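Local coordinates for putative PAS/PAC sensor protein (Nakamurella multipartita DSM 44233, PDB 6HMJ) that senses blue light through a flavin mononucleotide held in a light-oxygen-voltage domain and probably couples this to RNA binding and translational regulation through an ANTAR domain, at residues 50-55 with 78-83; 87-92 with 112-117; 177-182 with 197-202; 212-217 with 310-315; 248-253 with 345-350. All coordinates share one frame; numbering follows the deposited sequence.

In the fold
Interactions 1, 2 and 3 follow one another along an elongated chain that illustrates modular sensor design, whereas the segments of interactions 4 and 5 alternate. Interactions 1 and 2 lie on neighbouring strands 74-82 and 85-97 of the N-terminal PAS sheet, joined by Thr-82 OG1 to Arg-88 NH1 and His-78 NE2 to Thr-92 OG1. The centre of interaction 3, which packs helix 172-185 of the ANTAR region on helix 192-202, is about 51 Å from that of interaction 2 and 30 Å from that of interaction 4. Interactions 4 and 5, with centres 13 Å apart, share the flavin-binding sheet and meet where Leu-313 CD1 is 3.7 Å from Val-350 CG2. Interaction 5 contacts FMN directly, interaction 4 through Ile-314.

Interaction 1. Residues 50-55 with 78-83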
# COMPACT_ATOMS: atom_id res chain seq x y z
N ALA A 50 -58.55 -13.34 12.10
CA ALA A 50 -57.99 -14.12 13.19
C ALA A 50 -56.47 -14.25 13.08
O ALA A 50 -55.82 -14.53 14.09
CB ALA A 50 -58.63 -15.51 13.24
N HIS A 51 -55.91 -14.07 11.89
CA HIS A 51 -54.46 -14.09 11.71
C HIS A 51 -53.85 -12.69 11.67
O HIS A 51 -52.63 -12.57 11.49
CB HIS A 51 -54.10 -14.83 10.42
CG HIS A 51 -54.43 -16.29 10.45
ND1 HIS A 51 -55.56 -16.81 9.85
CD2 HIS A 51 -53.79 -17.34 11.02
CE1 HIS A 51 -55.59 -18.12 10.04
NE2 HIS A 51 -54.54 -18.46 10.74
N LEU A 52 -54.65 -11.65 11.83
CA LEU A 52 -54.14 -10.30 12.03
C LEU A 52 -54.01 -10.02 13.52
O LEU A 52 -54.63 -10.68 14.36
CB LEU A 52 -55.03 -9.25 11.37
CG LEU A 52 -54.92 -9.05 9.86
CD1 LEU A 52 -55.18 -10.32 9.08
CD2 LEU A 52 -55.88 -7.96 9.42
N HIS A 53 -53.21 -9.02 13.85
CA HIS A 53 -53.08 -8.64 15.24
C HIS A 53 -54.33 -7.88 15.69
O HIS A 53 -54.88 -7.10 14.92
CB HIS A 53 -51.84 -7.78 15.45
CG HIS A 53 -51.50 -7.54 16.89
ND1 HIS A 53 -51.95 -6.44 17.59
CD2 HIS A 53 -50.77 -8.27 17.76
CE1 HIS A 53 -51.51 -6.51 18.83
NE2 HIS A 53 -50.79 -7.60 18.96
N PRO A 54 -54.80 -8.11 16.93
CA PRO A 54 -55.99 -7.39 17.41
C PRO A 54 -56.02 -5.92 17.04
O PRO A 54 -57.08 -5.37 16.73
CB PRO A 54 -55.90 -7.58 18.93
CG PRO A 54 -55.29 -8.93 19.08
CD PRO A 54 -54.35 -9.12 17.90
N ASP A 55 -54.85 -5.26 17.06
CA ASP A 55 -54.79 -3.83 16.81
C ASP A 55 -55.01 -3.48 15.34
O ASP A 55 -55.36 -2.33 15.04
CB ASP A 55 -53.45 -3.27 17.28
CG ASP A 55 -53.16 -3.60 18.74
OD1 ASP A 55 -54.13 -3.85 19.49
OD2 ASP A 55 -51.98 -3.59 19.13
N HIS A 78 -50.42 -4.03 8.37
CA HIS A 78 -50.80 -4.88 9.50
C HIS A 78 -49.75 -5.98 9.66
O HIS A 78 -48.73 -6.00 8.97
CB HIS A 78 -52.19 -5.48 9.29
CG HIS A 78 -52.27 -6.40 8.11
ND1 HIS A 78 -51.94 -7.74 8.19
CD2 HIS A 78 -52.64 -6.17 6.83
CE1 HIS A 78 -52.11 -8.30 7.00
NE2 HIS A 78 -52.53 -7.37 6.16
N LEU A 79 -50.02 -6.88 10.59
CA LEU A 79 -49.18 -8.04 10.85
C LEU A 79 -49.91 -9.33 10.47
O LEU A 79 -51.11 -9.33 10.19
CB LEU A 79 -48.78 -8.10 12.33
CG LEU A 79 -48.07 -6.89 12.95
CD1 LEU A 79 -47.75 -7.17 14.41
CD2 LEU A 79 -46.80 -6.56 12.18
N LEU A 80 -49.15 -10.42 10.45
CA LEU A 80 -49.71 -11.76 10.29
C LEU A 80 -49.21 -12.60 11.45
O LEU A 80 -48.00 -12.72 11.67
CB LEU A 80 -49.30 -12.38 8.95
CG LEU A 80 -49.96 -11.79 7.70
CD1 LEU A 80 -49.42 -12.46 6.44
CD2 LEU A 80 -51.47 -11.90 7.74
N LEU A 81 -50.14 -13.18 12.20
CA LEU A 81 -49.79 -13.97 13.38
C LEU A 81 -49.34 -15.37 13.00
O LEU A 81 -50.00 -16.05 12.20
CB LEU A 81 -50.98 -14.03 14.34
CG LEU A 81 -51.57 -12.65 14.68
CD1 LEU A 81 -52.81 -12.79 15.54
CD2 LEU A 81 -50.53 -11.77 15.35
N THR A 82 -48.22 -15.80 13.57
CA THR A 82 -47.65 -17.11 13.30
C THR A 82 -47.65 -17.95 14.57
O THR A 82 -47.13 -17.52 15.60
CB THR A 82 -46.22 -16.99 12.77
OG1 THR A 82 -46.16 -15.98 11.75
CG2 THR A 82 -45.75 -18.32 12.18
N ALA A 83 -48.22 -19.15 14.48
CA ALA A 83 -48.30 -20.05 15.62
C ALA A 83 -46.91 -20.39 16.14
O ALA A 83 -46.10 -21.01 15.43
CB ALA A 83 -49.05 -21.33 15.24
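In the N-terminal PAS domain, the turn leading into helix 54-70 is fastened to strand 74-82, an outer strand of the five-stranded antiparallel sheet within this chain. Along that strand, His-78 comes first. Its CG sits between the backbone N and the carbonyl carbon (chi1 64°), which folds the imidazole back so that ND1 donates to Leu-79 O at 2.7 Å. The acceptor lies in the ring plane, although the donor stands above the plane of the carbonyl. With NE2 hydrogen-bonded to Thr-92 OG1, both ring nitrogens are engaged and the rotation of the ring is fixed. Over one face rests Leu-52 CD2, a CH-pi contact 4.2 Å from the centroid of the His-78 ring, while Trp-60 meets the same ring edge-to-face. Leu-79 receives support through its backbone N, which is bonded to Asp-56 OD2. At Leu-80, the CA hydrogen points to His-51 O (CA to O 3.3 Å), and CD2 packs on Leu-52 CD1 at 4.2 Å. The same carbonyl is the backbone anchor of the contact: Leu-81 N donates to His-51 O at 2.7 Å, nearly straight at 168° and in the carbonyl plane. The Leu-81 side chain then leans along the turn, with CD1 beside Leu-52 O and CD2 at the edge of the His-53 ring. That ring caps the following helix, His-53 ND1 accepting from Asp-55 N at 3.2 Å.

Interaction 2. Residues 87-92 with 112-117; sequences PRPAMT and DLSDRV
Pro-89 O accepts from Leu-113 N at 2.7 Å, a bond made from above the carbonyl plane, and this link holds the start of a long helix against the sheet. Around it the apolar groups close in: Leu-113 CB lies 4.1 Å from Pro-89 CG, and Leu-113 CD1 reaches Met-91 CB at 4.0 Å. One helical turn on, Val-117 CG2 touches the same proline ring. Asp-112, paired with Ala-90 as an antiparallel non-hydrogen-bonded pair, leads into the helix. With CG anti to its backbone N (chi1 178°), its carboxylate forms an Asx turn, OD1 accepting from Ser-114 N at 2.8 Å, while OD2 meets Arg-88 NE at the guanidinium edge in a weak, long salt bridge of 3.4 Å. The two planar groups are turned 67° apart. An alanine in place of Asp-112 would remove both the Asx turn and the salt bridge, and would probably leave the first helical turn less firmly set. Arg-88 is held further by Val-33 O and Thr-82 OG1. Strand 85-97 runs between strands 74-82 and 105-112, and helix 114-149 leaves the PAS sheet from here, while Arg-116 NH1 of the second subunit hydrogen-bonds to Ala-90 O.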
# COMPACT_ATOMS: atom_id res chain seq x y z
N PRO A 87 -44.89 -12.45 14.83
CA PRO A 87 -45.67 -12.04 13.65
C PRO A 87 -44.79 -11.52 12.52
O PRO A 87 -43.68 -11.03 12.74
CB PRO A 87 -46.59 -10.94 14.19
CG PRO A 87 -46.68 -11.20 15.63
CD PRO A 87 -45.36 -11.76 16.04
N ARG A 88 -45.31 -11.63 11.29
CA ARG A 88 -44.64 -11.13 10.10
C ARG A 88 -45.26 -9.82 9.65
O ARG A 88 -46.47 -9.61 9.81
CB ARG A 88 -44.72 -12.14 8.95
CG ARG A 88 -44.06 -13.48 9.23
CD ARG A 88 -45.10 -14.55 9.47
NE ARG A 88 -45.88 -14.83 8.26
CZ ARG A 88 -47.06 -15.44 8.25
NH1 ARG A 88 -47.62 -15.84 9.38
NH2 ARG A 88 -47.68 -15.65 7.10
N PRO A 89 -44.48 -8.91 9.08
CA PRO A 89 -45.06 -7.69 8.51
C PRO A 89 -45.82 -8.01 7.24
O PRO A 89 -45.40 -8.85 6.43
CB PRO A 89 -43.85 -6.81 8.23
CG PRO A 89 -42.75 -7.78 7.96
CD PRO A 89 -43.02 -8.96 8.86
N ALA A 90 -46.96 -7.34 7.05
CA ALA A 90 -47.82 -7.64 5.92
C ALA A 90 -48.54 -6.37 5.48
O ALA A 90 -48.47 -5.32 6.13
CB ALA A 90 -48.84 -8.73 6.28
N MET A 91 -49.23 -6.49 4.35
CA MET A 91 -49.93 -5.37 3.74
C MET A 91 -51.06 -5.93 2.88
O MET A 91 -50.85 -6.89 2.13
CB MET A 91 -48.97 -4.52 2.89
CG MET A 91 -49.61 -3.32 2.19
SD MET A 91 -49.10 -3.12 0.47
CE MET A 91 -49.74 -4.63 -0.26
N THR A 92 -52.25 -5.36 3.02
CA THR A 92 -53.40 -5.75 2.22
C THR A 92 -53.75 -4.62 1.26
O THR A 92 -53.82 -3.46 1.67
CB THR A 92 -54.61 -6.08 3.10
OG1 THR A 92 -54.29 -7.16 3.98
CG2 THR A 92 -55.81 -6.46 2.25
N ASP A 112 -47.15 -10.88 2.32
CA ASP A 112 -46.25 -11.07 3.44
C ASP A 112 -44.94 -10.36 3.13
O ASP A 112 -44.20 -10.77 2.22
CB ASP A 112 -46.02 -12.56 3.70
CG ASP A 112 -45.05 -12.82 4.84
OD1 ASP A 112 -44.56 -11.85 5.45
OD2 ASP A 112 -44.77 -14.01 5.12
N LEU A 113 -44.65 -9.29 3.87
CA LEU A 113 -43.46 -8.48 3.64
C LEU A 113 -42.25 -9.00 4.40
O LEU A 113 -41.23 -8.30 4.47
CB LEU A 113 -43.74 -7.03 4.02
CG LEU A 113 -44.90 -6.35 3.29
CD1 LEU A 113 -45.17 -4.97 3.88
CD2 LEU A 113 -44.62 -6.25 1.81
N SER A 114 -42.34 -10.20 4.98
CA SER A 114 -41.25 -10.71 5.80
C SER A 114 -39.97 -10.86 4.99
O SER A 114 -38.88 -10.47 5.44
CB SER A 114 -41.66 -12.05 6.42
OG SER A 114 -40.76 -12.44 7.45
N ASP A 115 -40.08 -11.41 3.78
CA ASP A 115 -38.90 -11.66 2.96
C ASP A 115 -38.33 -10.35 2.41
O ASP A 115 -37.12 -10.13 2.44
CB ASP A 115 -39.26 -12.62 1.82
CG ASP A 115 -38.07 -12.98 0.96
OD1 ASP A 115 -36.93 -12.60 1.31
OD2 ASP A 115 -38.27 -13.67 -0.06
N ARG A 116 -39.20 -9.48 1.88
CA ARG A 116 -38.74 -8.23 1.30
C ARG A 116 -38.04 -7.37 2.34
O ARG A 116 -37.00 -6.76 2.06
CB ARG A 116 -39.93 -7.48 0.69
CG ARG A 116 -39.59 -6.14 0.06
CD ARG A 116 -38.97 -6.32 -1.30
NE ARG A 116 -38.44 -5.06 -1.82
CZ ARG A 116 -39.16 -4.15 -2.48
NH1 ARG A 116 -40.45 -4.35 -2.70
NH2 ARG A 116 -38.57 -3.04 -2.91
N VAL A 117 -38.59 -7.31 3.55
CA VAL A 117 -37.97 -6.53 4.63
C VAL A 117 -36.62 -7.13 5.01
O VAL A 117 -35.65 -6.41 5.24
CB VAL A 117 -38.92 -6.45 5.83
CG1 VAL A 117 -38.16 -6.15 7.11
CG2 VAL A 117 -39.97 -5.38 5.59

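Interaction 3. Residues 177-182 with 197-202; sequences TGMIEG and STVFTD
Met-179 extends from its helix with CG anti to the backbone N (chi1 -172°), and Phe-200 leaves the other helix with CG anti to its carbonyl carbon (chi1 -74°), so the two side chains run side by side in the same direction. This is a helix-helix contact between helix 172-185, of the ANTAR region, and helix 192-202. The segment axes approach to 9.5 Å, with 128° between their N-to-C directions. The thioether makes a Met-aromatic contact: Met-179 SD lies 3.5 Å from Phe-200 CZ and 4.5 Å from the centroid of the Phe-200 ring, in an oblique position. Behind the sulfur, CG also lies near CE1 and CZ of the ring. Ala-142, Ile-145 and Val-146 of helix 114-149 also pack on Met-179, and the His-164 ring stacks on Phe-200. Val-199 fills the second part of the interface with a branch for each neighbour. Gly-182 has no side chain to intervene, and the backbones come nearest here, Gly-182 CA to Val-199 CA measuring 5.9 Å. Of the two branches of Val-199, CG1, anti to the backbone N, faces Met-179 CA at 3.9 Å, whereas CG2, anti to the carbonyl carbon, approaches Gly-182 C at the same 3.9 Å.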
# COMPACT_ATOMS: atom_id res chain seq x y z
N THR A 177 -5.11 6.50 2.76
CA THR A 177 -5.38 6.89 1.38
C THR A 177 -4.46 8.02 0.94
O THR A 177 -3.94 8.01 -0.18
CB THR A 177 -6.84 7.30 1.22
OG1 THR A 177 -7.68 6.15 1.39
CG2 THR A 177 -7.09 7.91 -0.15
N GLY A 178 -4.25 9.01 1.81
CA GLY A 178 -3.39 10.12 1.45
C GLY A 178 -1.95 9.69 1.22
O GLY A 178 -1.28 10.20 0.32
N MET A 179 -1.47 8.74 2.02
CA MET A 179 -0.09 8.28 1.88
C MET A 179 0.10 7.52 0.57
O MET A 179 1.13 7.65 -0.09
CB MET A 179 0.30 7.39 3.06
CG MET A 179 1.76 7.01 3.09
SD MET A 179 2.09 5.59 4.15
CE MET A 179 1.76 4.26 3.00
N ILE A 180 -0.89 6.71 0.18
CA ILE A 180 -0.77 5.93 -1.05
C ILE A 180 -0.85 6.84 -2.27
O ILE A 180 0.01 6.79 -3.15
CB ILE A 180 -1.85 4.83 -1.08
CG1 ILE A 180 -1.68 3.89 0.12
CG2 ILE A 180 -1.78 4.06 -2.39
CD1 ILE A 180 -2.81 2.89 0.29
N GLU A 181 -1.89 7.68 -2.33
CA GLU A 181 -2.02 8.61 -3.44
C GLU A 181 -0.81 9.54 -3.52
O GLU A 181 -0.27 9.78 -4.61
CB GLU A 181 -3.31 9.41 -3.30
CG GLU A 181 -4.57 8.56 -3.44
CD GLU A 181 -5.84 9.33 -3.12
OE1 GLU A 181 -5.74 10.49 -2.66
OE2 GLU A 181 -6.94 8.78 -3.31
N GLY A 182 -0.37 10.07 -2.38
CA GLY A 182 0.74 11.00 -2.38
C GLY A 182 2.04 10.35 -2.81
O GLY A 182 2.79 10.89 -3.62
N SER A 197 8.71 10.37 3.71
CA SER A 197 8.68 11.34 4.80
C SER A 197 8.04 12.65 4.35
O SER A 197 7.23 13.23 5.08
CB SER A 197 10.09 11.58 5.32
OG SER A 197 10.10 12.61 6.30
N THR A 198 8.40 13.13 3.16
CA THR A 198 7.80 14.37 2.66
C THR A 198 6.31 14.21 2.36
O THR A 198 5.58 15.20 2.35
CB THR A 198 8.53 14.87 1.41
OG1 THR A 198 8.23 14.02 0.30
CG2 THR A 198 10.04 14.91 1.63
N VAL A 199 5.85 12.98 2.12
CA VAL A 199 4.42 12.75 1.95
C VAL A 199 3.69 12.94 3.27
O VAL A 199 2.64 13.58 3.33
CB VAL A 199 4.16 11.35 1.37
CG1 VAL A 199 2.69 11.00 1.45
CG2 VAL A 199 4.64 11.28 -0.08
N PHE A 200 4.25 12.38 4.35
CA PHE A 200 3.64 12.57 5.67
C PHE A 200 3.59 14.05 6.05
O PHE A 200 2.58 14.52 6.58
CB PHE A 200 4.41 11.77 6.72
CG PHE A 200 4.16 10.28 6.65
CD1 PHE A 200 2.88 9.78 6.49
CD2 PHE A 200 5.22 9.39 6.75
CE1 PHE A 200 2.66 8.42 6.43
CE2 PHE A 200 5.00 8.03 6.69
CZ PHE A 200 3.72 7.54 6.53
N THR A 201 4.67 14.79 5.78
CA THR A 201 4.68 16.20 6.15
C THR A 201 3.77 17.02 5.25
O THR A 201 3.13 17.98 5.70
CB THR A 201 6.11 16.75 6.11
OG1 THR A 201 6.62 16.64 4.78
CG2 THR A 201 7.00 15.96 7.06
N ASP A 202 3.69 16.66 3.96
CA ASP A 202 2.75 17.34 3.07
C ASP A 202 1.31 17.17 3.53
O ASP A 202 0.46 17.99 3.17
CB ASP A 202 2.89 16.81 1.64
CG ASP A 202 4.13 17.32 0.94
OD1 ASP A 202 4.80 18.23 1.48
OD2 ASP A 202 4.43 16.81 -0.16

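Interaction 4. Residues 212-217 with 310-315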
# COMPACT_ATOMS: atom_id res chain seq x y z
N GLY A 212 21.65 17.06 14.92
CA GLY A 212 22.59 15.96 14.84
C GLY A 212 23.35 15.77 16.13
O GLY A 212 22.79 15.92 17.23
N TRP A 213 24.63 15.43 16.02
CA TRP A 213 25.45 15.13 17.19
C TRP A 213 26.91 15.04 16.76
O TRP A 213 27.25 15.11 15.58
CB TRP A 213 24.99 13.84 17.87
CG TRP A 213 24.61 12.75 16.91
CD1 TRP A 213 23.34 12.37 16.57
CD2 TRP A 213 25.49 11.89 16.17
NE1 TRP A 213 23.38 11.33 15.66
CE2 TRP A 213 24.69 11.02 15.41
CE3 TRP A 213 26.88 11.77 16.09
CZ2 TRP A 213 25.23 10.05 14.57
CZ3 TRP A 213 27.42 10.80 15.26
CH2 TRP A 213 26.60 9.96 14.51
N THR A 214 27.78 14.87 17.76
CA THR A 214 29.21 14.65 17.57
C THR A 214 29.67 13.70 18.67
O THR A 214 29.38 13.94 19.85
CB THR A 214 30.00 15.97 17.63
OG1 THR A 214 29.61 16.82 16.55
CG2 THR A 214 31.49 15.71 17.55
N VAL A 215 30.37 12.64 18.30
CA VAL A 215 30.79 11.62 19.26
C VAL A 215 32.23 11.22 18.98
O VAL A 215 32.74 11.38 17.86
CB VAL A 215 29.90 10.37 19.21
CG1 VAL A 215 28.45 10.74 19.47
CG2 VAL A 215 30.04 9.67 17.86
N PRO A 216 32.92 10.69 19.99
CA PRO A 216 34.30 10.23 19.81
C PRO A 216 34.33 8.88 19.10
O PRO A 216 33.29 8.30 18.78
CB PRO A 216 34.82 10.14 21.24
CG PRO A 216 33.62 9.82 22.05
CD PRO A 216 32.47 10.53 21.38
N VAL A 217 35.54 8.39 18.86
CA VAL A 217 35.75 7.13 18.16
C VAL A 217 36.28 6.11 19.15
O VAL A 217 37.25 6.37 19.87
CB VAL A 217 36.72 7.30 16.98
CG1 VAL A 217 37.06 5.95 16.36
CG2 VAL A 217 36.12 8.23 15.93
N VAL A 310 36.56 12.02 15.94
CA VAL A 310 35.14 12.08 16.22
C VAL A 310 34.35 11.79 14.95
O VAL A 310 34.84 11.98 13.83
CB VAL A 310 34.71 13.46 16.78
CG1 VAL A 310 35.47 13.78 18.05
CG2 VAL A 310 34.90 14.55 15.73
N THR A 311 33.12 11.33 15.14
CA THR A 311 32.15 11.19 14.07
C THR A 311 31.01 12.17 14.32
O THR A 311 30.52 12.27 15.45
CB THR A 311 31.60 9.76 14.00
OG1 THR A 311 32.68 8.85 13.76
CG2 THR A 311 30.58 9.64 12.87
N THR A 312 30.62 12.90 13.28
CA THR A 312 29.61 13.94 13.41
C THR A 312 28.48 13.69 12.42
O THR A 312 28.74 13.44 11.24
CB THR A 312 30.21 15.33 13.17
OG1 THR A 312 31.00 15.70 14.31
CG2 THR A 312 29.13 16.37 12.94
N LEU A 313 27.25 13.76 12.91
CA LEU A 313 26.07 13.79 12.06
C LEU A 313 25.56 15.22 12.02
O LEU A 313 25.40 15.85 13.07
CB LEU A 313 24.99 12.84 12.58
CG LEU A 313 23.69 12.78 11.77
CD1 LEU A 313 23.96 12.26 10.37
CD2 LEU A 313 22.65 11.92 12.48
N ILE A 314 25.33 15.74 10.82
CA ILE A 314 24.95 17.14 10.66
C ILE A 314 24.15 17.29 9.37
O ILE A 314 24.32 16.53 8.42
CB ILE A 314 26.20 18.06 10.66
CG1 ILE A 314 25.78 19.53 10.76
CG2 ILE A 314 27.05 17.81 9.42
CD1 ILE A 314 26.94 20.47 11.03
N ARG A 315 23.27 18.29 9.36
CA ARG A 315 22.46 18.58 8.19
C ARG A 315 23.26 19.46 7.23
O ARG A 315 23.81 20.48 7.64
CB ARG A 315 21.16 19.27 8.63
CG ARG A 315 20.10 19.42 7.55
CD ARG A 315 19.42 18.09 7.24
NE ARG A 315 18.25 18.25 6.39
CZ ARG A 315 17.64 17.24 5.76
NH1 ARG A 315 18.09 16.00 5.88
NH2 ARG A 315 16.58 17.48 5.00
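From CB, the Trp-213 side chain turns back across the partner strand, because CG occupies the crowded place between the backbone N and the carbonyl carbon (chi1 40°). CD1 and NE1 come first to Leu-313, NE1 lying 3.3 Å from Leu-313 CD2. Next, CE2 and CZ2 each lie 3.4 Å from Leu-313 CB, which sits over the face of the six-membered ring as a CH-pi contact, 3.5 Å from its centroid. At the far rim, the indole edge at CZ3 meets Thr-311 O (3.4 Å), and CZ3 brushes Thr-311 CG2. An alanine in place of Trp-213 would remove the indole and would probably uncover Leu-313 and Thr-311 on this face. Beneath the ring the backbone forms an antiparallel ladder, with hydrogen-bonded pairs Trp-213 with Leu-313 and Val-215 with Thr-311; Trp-213 N, for instance, donates along a lone pair of Leu-313 O. On the sheet face bearing Thr-214 and Thr-312, these side chains lie side by side and their OG1 atoms share a hydrogen bond of 2.9 Å. Strand 213-216 is outermost in this chain's flavin-binding sheet, paired with strand 310-317, beyond which lies 323-334, while Ile-300 of helix 294-305 packs against both threonines.

Interaction 5. Residues 248-253 with 345-350. With FMN (flavin mononucleotide), chain E.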
# COMPACT_ATOMS: atom_id res chain seq x y z
N ALA A 248 33.49 9.94 -0.22
CA ALA A 248 34.13 11.24 -0.23
C ALA A 248 35.33 11.26 0.71
O ALA A 248 35.27 10.72 1.82
CB ALA A 248 33.14 12.33 0.16
N ILE A 249 36.41 11.89 0.26
CA ILE A 249 37.61 12.07 1.06
C ILE A 249 38.03 13.53 0.94
O ILE A 249 38.10 14.08 -0.16
CB ILE A 249 38.75 11.14 0.60
CG1 ILE A 249 38.29 9.68 0.64
CG2 ILE A 249 40.00 11.35 1.46
CD1 ILE A 249 39.31 8.69 0.13
N THR A 250 38.30 14.16 2.08
CA THR A 250 38.76 15.54 2.12
C THR A 250 39.87 15.67 3.15
O THR A 250 39.92 14.93 4.14
CB THR A 250 37.62 16.51 2.46
OG1 THR A 250 36.99 16.10 3.68
CG2 THR A 250 36.58 16.52 1.34
N VAL A 251 40.77 16.62 2.91
CA VAL A 251 41.86 16.92 3.82
C VAL A 251 41.88 18.42 4.08
O VAL A 251 41.76 19.22 3.14
CB VAL A 251 43.23 16.46 3.28
CG1 VAL A 251 44.32 16.71 4.31
CG2 VAL A 251 43.18 14.99 2.89
N ALA A 252 42.02 18.80 5.35
CA ALA A 252 42.11 20.19 5.75
C ALA A 252 43.44 20.41 6.46
O ALA A 252 43.89 19.55 7.23
CB ALA A 252 40.95 20.59 6.66
N ASP A 253 44.06 21.55 6.20
CA ASP A 253 45.33 21.93 6.82
C ASP A 253 45.03 22.79 8.04
O ASP A 253 44.72 23.98 7.91
CB ASP A 253 46.21 22.66 5.81
CG ASP A 253 47.57 23.01 6.38
OD1 ASP A 253 47.79 22.81 7.59
OD2 ASP A 253 48.43 23.48 5.60
N GLY A 345 38.58 14.06 6.44
CA GLY A 345 37.14 13.97 6.58
C GLY A 345 36.56 13.01 5.56
O GLY A 345 36.95 13.04 4.39
N TYR A 346 35.64 12.16 6.01
CA TYR A 346 34.99 11.16 5.16
C TYR A 346 33.49 11.40 5.24
O TYR A 346 32.82 10.89 6.14
CB TYR A 346 35.35 9.74 5.61
CG TYR A 346 36.82 9.54 5.90
CD1 TYR A 346 37.36 9.91 7.13
CD2 TYR A 346 37.66 8.97 4.95
CE1 TYR A 346 38.69 9.73 7.40
CE2 TYR A 346 39.00 8.79 5.22
CZ TYR A 346 39.52 9.17 6.44
OH TYR A 346 40.85 8.99 6.71
N GLN A 347 32.95 12.15 4.28
CA GLN A 347 31.54 12.48 4.28
C GLN A 347 30.72 11.33 3.71
O GLN A 347 31.11 10.70 2.73
CB GLN A 347 31.28 13.76 3.48
CG GLN A 347 31.94 15.00 4.05
CD GLN A 347 33.39 15.17 3.63
OE1 GLN A 347 33.96 14.31 2.95
NE2 GLN A 347 33.99 16.28 4.02
N LEU A 348 29.57 11.06 4.34
CA LEU A 348 28.68 9.99 3.94
C LEU A 348 27.24 10.49 3.97
O LEU A 348 26.81 11.08 4.97
CB LEU A 348 28.81 8.77 4.86
CG LEU A 348 30.13 8.00 4.80
CD1 LEU A 348 30.21 7.02 5.95
CD2 LEU A 348 30.28 7.28 3.47
N ASP A 349 26.52 10.27 2.88
CA ASP A 349 25.09 10.57 2.83
C ASP A 349 24.34 9.43 3.51
O ASP A 349 24.21 8.34 2.95
CB ASP A 349 24.63 10.75 1.39
CG ASP A 349 23.17 11.15 1.29
OD1 ASP A 349 22.51 11.25 2.34
OD2 ASP A 349 22.69 11.37 0.16
N VAL A 350 23.86 9.69 4.72
CA VAL A 350 23.17 8.67 5.51
C VAL A 350 21.71 9.07 5.69
O VAL A 350 21.09 8.75 6.72
CB VAL A 350 23.87 8.46 6.87
CG1 VAL A 350 25.28 7.95 6.65
CG2 VAL A 350 23.88 9.74 7.68
N1 FMN E . 31.36 20.47 8.54
C2 FMN E . 30.22 20.19 7.87
O2 FMN E . 29.15 20.74 8.22
N3 FMN E . 30.18 19.33 6.84
C4 FMN E . 31.27 18.69 6.39
O4 FMN E . 31.20 17.91 5.42
C4A FMN E . 32.56 18.95 7.07
N5 FMN E . 33.70 18.34 6.68
C5A FMN E . 34.86 18.60 7.33
C6 FMN E . 36.02 17.95 6.90
C7 FMN E . 37.23 18.19 7.54
C7M FMN E . 38.47 17.49 7.06
C8 FMN E . 37.28 19.14 8.69
C8M FMN E . 38.57 19.42 9.41
C9 FMN E . 36.12 19.77 9.12
C9A FMN E . 34.91 19.55 8.48
N10 FMN E . 33.71 20.19 8.90
C10 FMN E . 32.53 19.89 8.20
C1' FMN E . 33.63 21.12 10.02
C2' FMN E . 33.74 22.56 9.54
O2' FMN E . 34.65 22.65 8.44
C3' FMN E . 34.23 23.43 10.68
O3' FMN E . 35.51 22.94 11.12
C4' FMN E . 33.29 23.44 11.87
O4' FMN E . 32.00 23.88 11.48
C5' FMN E . 33.93 24.35 12.91
O5' FMN E . 33.01 25.30 13.42
P FMN E . 33.07 26.81 12.89
O1P FMN E . 31.94 27.46 13.65
O2P FMN E . 34.45 27.28 13.28
O3P FMN E . 32.90 26.71 11.39
O HOH W 1 30.47 9.74 0.24
O HOH W 2 33.47 8.73 3.18
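The flavin pocket of the light-oxygen-voltage domain is bordered here by two backbone segments and the side chain of Gln-347. Bent at chi2 (84°), that side chain crosses Thr-250 at about a right angle and brings its amide between Thr-250 and the isoalloxazine. Gln-347 NE2 donates to Thr-250 OG1 at 3.0 Å, close to its own amide plane, and makes only a weak bond of 3.4 Å to FMN N5. In LOV receptors a glutamine amide near N5 is thought to sense the flavin's photochemistry, and this weak bond is consistent with such a role. Thr-250 OG1 passes the chain on, donating to Gly-345 O at 3.1 Å from above the carbonyl plane. Thr-250 and Gly-345 form an antiparallel hydrogen-bonded pair in the central sheet of the PAS fold, so Gly-345 O accepts from Thr-250 N as well. Gly-345 leaves room for the ring system: a CB there would run into FMN C6, and its N lies 3.5 Å from FMN C7M. Gln-347 CG packs 3.3 Å from FMN O4. Ala-248 CB flanks Gln-347 OE1 at 3.5 Å. Two waters, each donating to Gln-347 O, bridge it to the Ala-248 backbone, one through N and the other through O.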